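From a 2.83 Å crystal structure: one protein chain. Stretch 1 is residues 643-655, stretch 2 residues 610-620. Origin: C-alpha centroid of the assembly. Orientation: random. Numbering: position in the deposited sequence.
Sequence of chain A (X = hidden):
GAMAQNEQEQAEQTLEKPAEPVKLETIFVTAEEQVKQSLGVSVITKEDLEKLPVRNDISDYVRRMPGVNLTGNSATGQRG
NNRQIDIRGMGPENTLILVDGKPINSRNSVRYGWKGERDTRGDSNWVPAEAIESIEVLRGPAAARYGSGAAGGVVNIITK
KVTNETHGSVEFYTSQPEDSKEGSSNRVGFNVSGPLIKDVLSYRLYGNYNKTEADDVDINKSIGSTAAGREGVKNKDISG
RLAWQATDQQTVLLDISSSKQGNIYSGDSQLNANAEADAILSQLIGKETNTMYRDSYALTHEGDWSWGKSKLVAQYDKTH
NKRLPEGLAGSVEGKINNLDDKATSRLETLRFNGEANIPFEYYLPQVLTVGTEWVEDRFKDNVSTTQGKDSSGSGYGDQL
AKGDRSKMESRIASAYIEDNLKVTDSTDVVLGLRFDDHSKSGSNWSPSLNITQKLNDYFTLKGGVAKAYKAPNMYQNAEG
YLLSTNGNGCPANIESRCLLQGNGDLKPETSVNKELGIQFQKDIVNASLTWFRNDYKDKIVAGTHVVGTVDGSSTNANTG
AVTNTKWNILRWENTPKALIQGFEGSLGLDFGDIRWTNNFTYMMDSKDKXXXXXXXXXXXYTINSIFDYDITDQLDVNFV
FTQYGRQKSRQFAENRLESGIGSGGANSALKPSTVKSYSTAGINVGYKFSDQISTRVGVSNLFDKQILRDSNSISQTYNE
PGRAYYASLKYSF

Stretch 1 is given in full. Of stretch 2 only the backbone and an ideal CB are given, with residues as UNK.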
# COMPACT_ATOMS: atom_id res chain seq x y z
N GLN A 643 3.05 16.35 13.60
CA GLN A 643 3.71 16.06 14.84
C GLN A 643 3.57 14.56 15.09
O GLN A 643 2.46 13.99 15.00
CB GLN A 643 3.08 16.90 15.95
CG GLN A 643 3.46 16.55 17.37
CD GLN A 643 2.80 17.49 18.38
OE1 GLN A 643 1.98 18.33 18.00
NE2 GLN A 643 3.15 17.35 19.66
N TYR A 644 4.70 13.92 15.35
CA TYR A 644 4.75 12.48 15.55
C TYR A 644 5.20 12.20 16.95
O TYR A 644 6.27 12.65 17.35
CB TYR A 644 5.79 11.83 14.62
CG TYR A 644 5.64 12.07 13.15
CD1 TYR A 644 4.54 11.55 12.43
CD2 TYR A 644 6.60 12.78 12.46
CE1 TYR A 644 4.39 11.78 11.07
CE2 TYR A 644 6.49 13.00 11.09
CZ TYR A 644 5.38 12.50 10.41
OH TYR A 644 5.28 12.73 9.08
N GLY A 645 4.41 11.44 17.70
CA GLY A 645 4.88 10.83 18.95
C GLY A 645 5.87 9.69 18.66
O GLY A 645 6.35 9.54 17.53
N ARG A 646 6.13 8.87 19.67
CA ARG A 646 7.27 7.95 19.66
C ARG A 646 7.02 6.63 18.90
O ARG A 646 6.02 5.92 19.15
CB ARG A 646 7.71 7.66 21.10
CG ARG A 646 7.79 8.91 21.98
CD ARG A 646 7.84 8.58 23.47
NE ARG A 646 9.21 8.30 23.91
CZ ARG A 646 9.66 7.11 24.33
NH1 ARG A 646 8.84 6.05 24.40
NH2 ARG A 646 10.93 6.97 24.70
N GLN A 647 7.95 6.31 18.00
CA GLN A 647 7.90 5.07 17.22
C GLN A 647 8.76 4.02 17.89
O GLN A 647 10.00 4.08 17.79
CB GLN A 647 8.43 5.29 15.78
CG GLN A 647 7.37 5.71 14.78
CD GLN A 647 7.67 5.30 13.34
OE1 GLN A 647 8.28 4.25 13.07
NE2 GLN A 647 7.19 6.11 12.40
N LYS A 648 8.12 3.07 18.57
CA LYS A 648 8.88 1.99 19.21
C LYS A 648 9.18 0.87 18.21
O LYS A 648 8.42 0.63 17.25
CB LYS A 648 8.15 1.40 20.42
CG LYS A 648 6.75 0.92 20.13
CD LYS A 648 6.18 -0.06 21.14
CE LYS A 648 4.70 -0.26 20.78
NZ LYS A 648 4.11 -1.58 21.17
N SER A 649 10.30 0.20 18.45
CA SER A 649 10.72 -0.92 17.64
C SER A 649 10.02 -2.17 18.12
O SER A 649 9.44 -2.17 19.20
CB SER A 649 12.20 -1.15 17.84
OG SER A 649 12.41 -1.80 19.09
N ARG A 650 10.11 -3.24 17.33
CA ARG A 650 9.72 -4.57 17.81
C ARG A 650 10.36 -4.77 19.19
O ARG A 650 11.48 -4.34 19.42
CB ARG A 650 10.17 -5.66 16.83
CG ARG A 650 9.37 -5.75 15.53
CD ARG A 650 10.01 -6.69 14.51
NE ARG A 650 10.00 -8.08 14.97
CZ ARG A 650 11.07 -8.74 15.43
NH1 ARG A 650 12.27 -8.15 15.45
NH2 ARG A 650 10.95 -9.99 15.85
N GLN A 651 9.63 -5.39 20.12
CA GLN A 651 10.05 -5.50 21.51
C GLN A 651 10.53 -6.89 21.91
O GLN A 651 11.17 -7.03 22.97
CB GLN A 651 8.91 -5.13 22.46
CG GLN A 651 8.51 -3.67 22.39
CD GLN A 651 9.67 -2.73 22.62
OE1 GLN A 651 10.36 -2.82 23.63
NE2 GLN A 651 9.92 -1.84 21.67
N PHE A 652 10.20 -7.92 21.12
CA PHE A 652 10.44 -9.30 21.55
C PHE A 652 11.02 -10.18 20.46
O PHE A 652 10.56 -10.19 19.35
CB PHE A 652 9.16 -9.96 22.09
CG PHE A 652 8.54 -9.25 23.23
CD1 PHE A 652 9.25 -9.05 24.40
CD2 PHE A 652 7.23 -8.74 23.13
CE1 PHE A 652 8.67 -8.38 25.46
CE2 PHE A 652 6.66 -8.06 24.19
CZ PHE A 652 7.38 -7.88 25.36
N ALA A 653 12.01 -10.96 20.84
CA ALA A 653 12.72 -11.83 19.93
C ALA A 653 11.84 -12.95 19.42
O ALA A 653 11.05 -13.50 20.20
CB ALA A 653 13.93 -12.40 20.65
N GLU A 654 11.98 -13.26 18.12
CA GLU A 654 11.31 -14.40 17.49
C GLU A 654 12.27 -15.34 16.74
O GLU A 654 11.86 -16.06 15.84
CB GLU A 654 10.26 -13.93 16.48
CG GLU A 654 9.38 -12.75 16.87
CD GLU A 654 8.38 -12.38 15.75
OE1 GLU A 654 7.77 -13.32 15.16
OE2 GLU A 654 8.23 -11.16 15.43
N ASN A 655 13.54 -15.34 17.06
CA ASN A 655 14.41 -16.38 16.54
C ASN A 655 15.70 -16.44 17.35
O ASN A 655 15.88 -15.72 18.34
CB ASN A 655 14.70 -16.14 15.07
CG ASN A 655 15.54 -14.92 14.85
OD1 ASN A 655 16.18 -14.41 15.77
ND2 ASN A 655 15.56 -14.43 13.62
N UNK A 610 0.77 -13.33 20.47
CA UNK A 610 1.64 -14.50 20.61
C UNK A 610 3.09 -14.07 20.78
O UNK A 610 3.78 -14.56 21.69
CB UNK A 610 1.50 -15.42 19.40
N UNK A 611 3.56 -13.17 19.91
CA UNK A 611 4.90 -12.64 20.04
C UNK A 611 5.00 -11.46 21.01
O UNK A 611 6.06 -11.29 21.65
CB UNK A 611 5.41 -12.22 18.66
N UNK A 612 3.92 -10.67 21.10
CA UNK A 612 3.89 -9.39 21.83
C UNK A 612 4.40 -8.20 21.00
O UNK A 612 4.57 -7.09 21.50
CB UNK A 612 4.73 -9.51 23.10
N UNK A 613 4.68 -8.43 19.72
CA UNK A 613 5.26 -7.38 18.89
C UNK A 613 4.20 -6.57 18.14
O UNK A 613 3.11 -7.07 17.89
CB UNK A 613 6.24 -7.99 17.89
N UNK A 614 4.54 -5.33 17.75
CA UNK A 614 3.59 -4.58 16.95
C UNK A 614 3.58 -5.08 15.49
O UNK A 614 4.56 -5.65 15.02
CB UNK A 614 3.93 -3.09 17.00
N UNK A 615 2.46 -4.89 14.81
CA UNK A 615 2.30 -5.34 13.44
C UNK A 615 3.17 -4.51 12.52
O UNK A 615 3.68 -4.99 11.53
CB UNK A 615 0.83 -5.26 13.01
N UNK A 616 3.36 -3.25 12.86
CA UNK A 616 3.87 -2.29 11.91
C UNK A 616 4.38 -1.03 12.63
O UNK A 616 3.70 -0.45 13.43
CB UNK A 616 2.78 -1.93 10.89
N UNK A 617 5.59 -0.61 12.33
CA UNK A 617 6.20 0.49 13.04
C UNK A 617 5.50 1.80 12.70
O UNK A 617 5.63 2.29 11.60
CB UNK A 617 7.69 0.58 12.71
N UNK A 618 4.76 2.36 13.65
CA UNK A 618 4.02 3.61 13.44
C UNK A 618 3.99 4.40 14.74
O UNK A 618 3.98 3.82 15.82
CB UNK A 618 2.60 3.33 12.95
N UNK A 619 3.98 5.74 14.62
CA UNK A 619 4.05 6.55 15.83
C UNK A 619 2.84 6.26 16.72
O UNK A 619 1.79 5.94 16.22
CB UNK A 619 4.12 8.04 15.48
N UNK A 620 3.02 6.35 18.02
CA UNK A 620 1.95 6.09 18.95
C UNK A 620 0.86 7.15 18.80
O UNK A 620 -0.33 6.84 18.97
CB UNK A 620 2.48 6.05 20.38

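Position 610 lies out of reach: no atom of stretch 1 comes within 5.5 Å of its ideal CB, so stretch 1 sets no preference. The residue is Gln610.

Position 611 points its CB toward stretch 1. The ideal CB is 4.2 Å from Glu654 CD, so a small or polar side chain would suit. It is Thr611. Its CG2 lies 3.5 Å from Glu654 OE1. Thr611 OG1 accepts a hydrogen bond from the backbone N of 613, at 2.9 Å.

Position 612 has phi 85° and psi 6°, a region that favours glycine. An ideal CB would also sit 2.6 Å from Phe652 CD2, a clash. Both point to glycine, and Gly612 is found. Phe652 CD2 is 3.5 Å from Gly612 O, which lies at the ring edge.

Position 613 points its CB sideways, but stretch 1 offers much nearby. The backbone N atoms of Gln651 and Phe652 are donors. Phe652 O and the carboxylate of Glu654 are acceptors. A short side chain carrying both an acceptor and a donor would answer all of them; an amide fits well, while an acid would lack the donor. The residue is Asn613. Its OD1 accepts from Gln651 N at 2.9 Å and from Phe652 N at 2.8 Å. Its ND2 donates to Phe652 O at 2.9 Å and to Glu654 OE2 at 3.1 Å. The same Glu654 OE2 forms a salt bridge with Arg650 NH2, at 3.0 Å.

Position 614 points toward stretch 1. Phi is -76° and psi 154°, which allows proline among many others. The ideal CB is 4.4 Å from Lys648 NZ, and the backbone of 649-650 runs alongside. A compact side chain would suit. It is Pro614, whose CD packs 3.9 Å from Arg650 CA and whose CG is 4.1 Å from Lys648 NZ.

Positions 615 and 616 point away, so stretch 1 decides little. They are Leu615 and Ser616, and neither touches it.

Position 617 points sideways, with its ideal CB 3.7 Å from Gln647 OE1 and 4.6 Å from Lys648 O. A medium apolar side chain could lie along the backbone there. Leu617 does so: its CD1 is 3.8 Å from Lys648 O.

Position 618 points away, and many side chains would do. It is Val618; its backbone C lies 3.6 Å from Gln647 CG.

Position 619 has phi -61°, compatible with proline. Its ideal CB is 3.4 Å from Gly645 O, with Tyr644 CB at 4.2 Å and Gln647 CG at 4.1 Å; a compact apolar group fits. Pro619 places CG 3.9 Å from Tyr644 CD1, an apolar contact, and CD 3.4 Å from Gln647 NE2.

Position 620 donates its backbone N to Arg646 O at 3.2 Å, which excludes proline from this bond. Several side chains would suit. Ile620 sets CG2 4.3 Å from Gly645 C, while the end of its side chain leads away.

Stretch 2, residues 610-620: QTGNPLSLVPI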
# COMPACT_ATOMS: atom_id res chain seq x y z
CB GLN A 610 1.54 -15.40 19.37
CG GLN A 610 2.49 -16.61 19.33
CD GLN A 610 2.49 -17.40 20.62
OE1 GLN A 610 1.41 -17.74 21.19
NE2 GLN A 610 3.71 -17.68 21.14
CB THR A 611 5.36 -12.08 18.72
OG1 THR A 611 4.53 -10.96 18.39
CG2 THR A 611 5.34 -13.13 17.61
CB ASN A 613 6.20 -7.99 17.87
CG ASN A 613 7.56 -8.32 18.45
OD1 ASN A 613 8.04 -7.66 19.37
ND2 ASN A 613 8.21 -9.33 17.87
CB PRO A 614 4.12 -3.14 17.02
CG PRO A 614 5.46 -3.21 17.67
CD PRO A 614 5.83 -4.65 17.85
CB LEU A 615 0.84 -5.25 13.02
CG LEU A 615 -0.08 -6.21 13.78
CD1 LEU A 615 -1.56 -5.93 13.47
CD2 LEU A 615 0.24 -7.67 13.42
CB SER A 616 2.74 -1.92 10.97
OG SER A 616 3.02 -0.70 10.36
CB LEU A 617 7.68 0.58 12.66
CG LEU A 617 8.72 -0.22 13.44
CD1 LEU A 617 8.12 -1.47 14.05
CD2 LEU A 617 9.90 -0.59 12.54
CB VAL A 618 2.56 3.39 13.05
CG1 VAL A 618 2.46 2.53 11.79
CG2 VAL A 618 1.78 2.77 14.20
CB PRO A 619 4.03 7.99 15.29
CG PRO A 619 4.47 7.89 13.87
CD PRO A 619 3.93 6.56 13.40
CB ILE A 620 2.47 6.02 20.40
CG1 ILE A 620 1.35 5.62 21.34
CG2 ILE A 620 3.08 7.34 20.85
CD1 ILE A 620 1.85 5.34 22.73
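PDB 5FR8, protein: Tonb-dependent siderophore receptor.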